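Local coordinates for protein 2-hydroxyisobutyryl-CoA synthetase (Aquincola tertiaricarbonis, PDB 6HDY) that belongs to the CoA synthetases of the ANL superfamily, built around an AMP-binding domain, with 8LQ and 3HL bound, at residues W156-R161 and C246-G251. Sequence-based numbering, arbitrary orientation.
Sequences WGMGIR and CLFFSG. With 8LQ ([[(2~{R},3~{S},4~{R},5~{R})-5-(6-aminopurin-9-yl)-3,4-bis(oxidanyl)oxolan-2-yl]methoxy-oxidanyl-phosphoryl] (3~{S})-3-oxidanylbutanoate), chain C; 3HL ((3S)-3-hydroxybutanoic acid), chain B.
Met158 and Ile160 pack on Phe248 and Cys246, a buried example of how a Schellman-capped helix end is seated on the parallel beta-sheet of an AMP-binding domain. With CG anti to its carbonyl carbon (chi1 -56°) and the chain extended beyond, Met158 crosses Phe248 at about a right angle. Its SD lies 4.3 Å from the Phe248 ring centroid, an oblique Met-aromatic contact. The same Met158 SD touches Phe248 CB at 3.6 Å. Ile160 adds purely apolar packing: CD1 meets Phe248 CE1 at 3.7 Å while CG1 rests 4.1 Å from Cys246 SG. Tyr273 and Ala217, on the two strands flanking 246-249, add to this layer. Polar bonds hold the turn itself: Trp156 O accepts from the N of Gly159, the positive-phi residue that ends the helix, and from Arg161 NH1 on a lone pair, and the Arg161 guanidinium lies with one face over Trp156 CE2. Just past the strand, Ser250 and Gly251 enter the ligand pocket, where 8LQ and 3HL overlap as alternative occupants. Ser250 OG, also hydrogen-bonded to Tyr219 OH, stands 2.8 Å from OAE of 8LQ or 2.6 Å from OA of 3HL, while Gly251 N approaches N7 of 8LQ to 3.0 Å.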
# COMPACT_ATOMS: atom_id res chain seq x y z
N TRP A 156 15.43 9.29 12.95
CA TRP A 156 15.73 10.24 14.02
C TRP A 156 17.06 10.94 13.64
O TRP A 156 17.18 12.16 13.79
CB TRP A 156 15.83 9.52 15.38
CG TRP A 156 16.22 10.42 16.51
CD1 TRP A 156 17.45 10.93 16.76
CD2 TRP A 156 15.36 10.93 17.53
NE1 TRP A 156 17.41 11.77 17.84
CE2 TRP A 156 16.14 11.78 18.35
CE3 TRP A 156 14.00 10.75 17.84
CZ2 TRP A 156 15.62 12.43 19.47
CZ3 TRP A 156 13.48 11.41 18.94
CH2 TRP A 156 14.28 12.25 19.74
N GLY A 157 18.00 10.17 13.09
CA GLY A 157 19.29 10.67 12.61
C GLY A 157 19.18 11.71 11.50
O GLY A 157 20.10 12.52 11.31
N MET A 158 18.04 11.70 10.77
CA MET A 158 17.73 12.64 9.70
C MET A 158 16.99 13.87 10.25
O MET A 158 16.60 14.77 9.49
CB MET A 158 16.90 11.97 8.61
CG MET A 158 17.54 10.73 8.02
SD MET A 158 16.46 9.98 6.77
CE MET A 158 17.63 8.79 5.98
N GLY A 159 16.82 13.91 11.58
CA GLY A 159 16.12 14.99 12.26
C GLY A 159 14.60 14.85 12.27
O GLY A 159 13.91 15.81 12.62
N ILE A 160 14.07 13.66 11.86
CA ILE A 160 12.64 13.36 11.88
C ILE A 160 12.26 13.02 13.33
O ILE A 160 13.02 12.34 14.03
CB ILE A 160 12.19 12.25 10.85
CG1 ILE A 160 12.86 12.45 9.45
CG2 ILE A 160 10.66 12.21 10.71
CD1 ILE A 160 12.72 11.25 8.48
N ARG A 161 11.14 13.56 13.81
CA ARG A 161 10.77 13.43 15.22
C ARG A 161 9.38 12.90 15.51
O ARG A 161 8.50 13.05 14.67
CB ARG A 161 10.92 14.82 15.89
CG ARG A 161 12.36 15.34 15.98
CD ARG A 161 13.21 14.55 16.95
NE ARG A 161 14.59 15.07 17.04
CZ ARG A 161 15.61 14.62 16.33
NH1 ARG A 161 15.44 13.66 15.43
NH2 ARG A 161 16.81 15.15 16.49
N CYS A 246 12.38 17.87 5.10
CA CYS A 246 13.21 16.91 4.40
C CYS A 246 12.41 15.93 3.56
O CYS A 246 11.20 15.77 3.72
CB CYS A 246 14.16 16.18 5.35
SG CYS A 246 13.46 14.70 6.12
N LEU A 247 13.14 15.32 2.62
CA LEU A 247 12.72 14.27 1.72
C LEU A 247 13.85 13.24 1.82
O LEU A 247 15.01 13.62 1.79
CB LEU A 247 12.59 14.78 0.27
CG LEU A 247 11.58 15.90 0.03
CD1 LEU A 247 12.29 17.26 0.00
CD2 LEU A 247 10.83 15.69 -1.30
N PHE A 248 13.51 11.97 2.04
CA PHE A 248 14.51 10.91 2.16
C PHE A 248 14.18 9.81 1.19
O PHE A 248 13.03 9.44 1.06
CB PHE A 248 14.73 10.44 3.61
CG PHE A 248 13.64 9.64 4.28
CD1 PHE A 248 12.49 10.26 4.76
CD2 PHE A 248 13.83 8.28 4.57
CE1 PHE A 248 11.51 9.52 5.43
CE2 PHE A 248 12.85 7.55 5.25
CZ PHE A 248 11.69 8.16 5.65
N PHE A 249 15.16 9.40 0.41
CA PHE A 249 14.93 8.50 -0.71
C PHE A 249 15.79 7.26 -0.72
O PHE A 249 16.95 7.28 -0.28
CB PHE A 249 15.21 9.26 -2.06
CG PHE A 249 14.59 10.63 -2.27
CD1 PHE A 249 13.20 10.79 -2.32
CD2 PHE A 249 15.39 11.75 -2.50
CE1 PHE A 249 12.64 12.05 -2.54
CE2 PHE A 249 14.82 13.01 -2.71
CZ PHE A 249 13.45 13.15 -2.75
N SER A 250 15.24 6.22 -1.34
CA SER A 250 15.91 4.95 -1.60
C SER A 250 15.34 4.38 -2.90
O SER A 250 14.32 4.87 -3.40
CB SER A 250 15.73 3.99 -0.44
OG SER A 250 14.45 3.39 -0.48
N GLY A 251 16.02 3.38 -3.46
CA GLY A 251 15.52 2.69 -4.63
C GLY A 251 16.37 2.78 -5.87
O GLY A 251 16.32 1.89 -6.71
N9 8LQ C . 19.44 1.29 -4.98
C8 8LQ C . 18.63 1.25 -3.91
N7 8LQ C . 18.86 2.33 -3.17
C5 8LQ C . 19.84 3.03 -3.76
C6 8LQ C . 20.43 4.22 -3.49
N6 8LQ C . 20.07 4.86 -2.38
N1 8LQ C . 21.39 4.73 -4.28
C2 8LQ C . 21.78 4.07 -5.44
N3 8LQ C . 21.11 2.89 -5.74
C4 8LQ C . 20.19 2.39 -4.89
CAA 8LQ C . 13.89 -1.47 -0.68
CAZ 8LQ C . 14.81 -0.24 -0.89
OAE 8LQ C . 14.07 0.80 -1.53
CAL 8LQ C . 16.05 -0.56 -1.74
CAS 8LQ C . 15.64 -1.16 -3.09
OAC 8LQ C . 15.23 -0.43 -3.99
OAQ 8LQ C . 15.69 -2.54 -3.16
PBC 8LQ C . 15.59 -3.35 -4.54
OAH 8LQ C . 14.13 -3.04 -5.08
OAD 8LQ C . 15.86 -4.79 -4.39
O5' 8LQ C . 16.70 -2.69 -5.45
C5' 8LQ C . 18.02 -2.63 -4.92
C4' 8LQ C . 18.93 -1.94 -5.90
O4' 8LQ C . 18.44 -0.60 -6.16
C3' 8LQ C . 20.23 -1.77 -5.24
O3' 8LQ C . 21.05 -2.97 -5.41
C2' 8LQ C . 20.79 -0.57 -6.01
O2' 8LQ C . 21.24 -0.94 -7.37
C1' 8LQ C . 19.55 0.30 -6.11
CA 3HL B . 15.27 -0.88 -2.24
CB 3HL B . 14.56 -1.99 -1.43
OG1 3HL B . 14.61 -1.79 -0.03
CG2 3HL B . 13.11 -2.09 -1.79
C 3HL B . 15.80 0.16 -1.28
OA 3HL B . 15.00 0.84 -0.64
OB 3HL B . 17.13 0.12 -1.05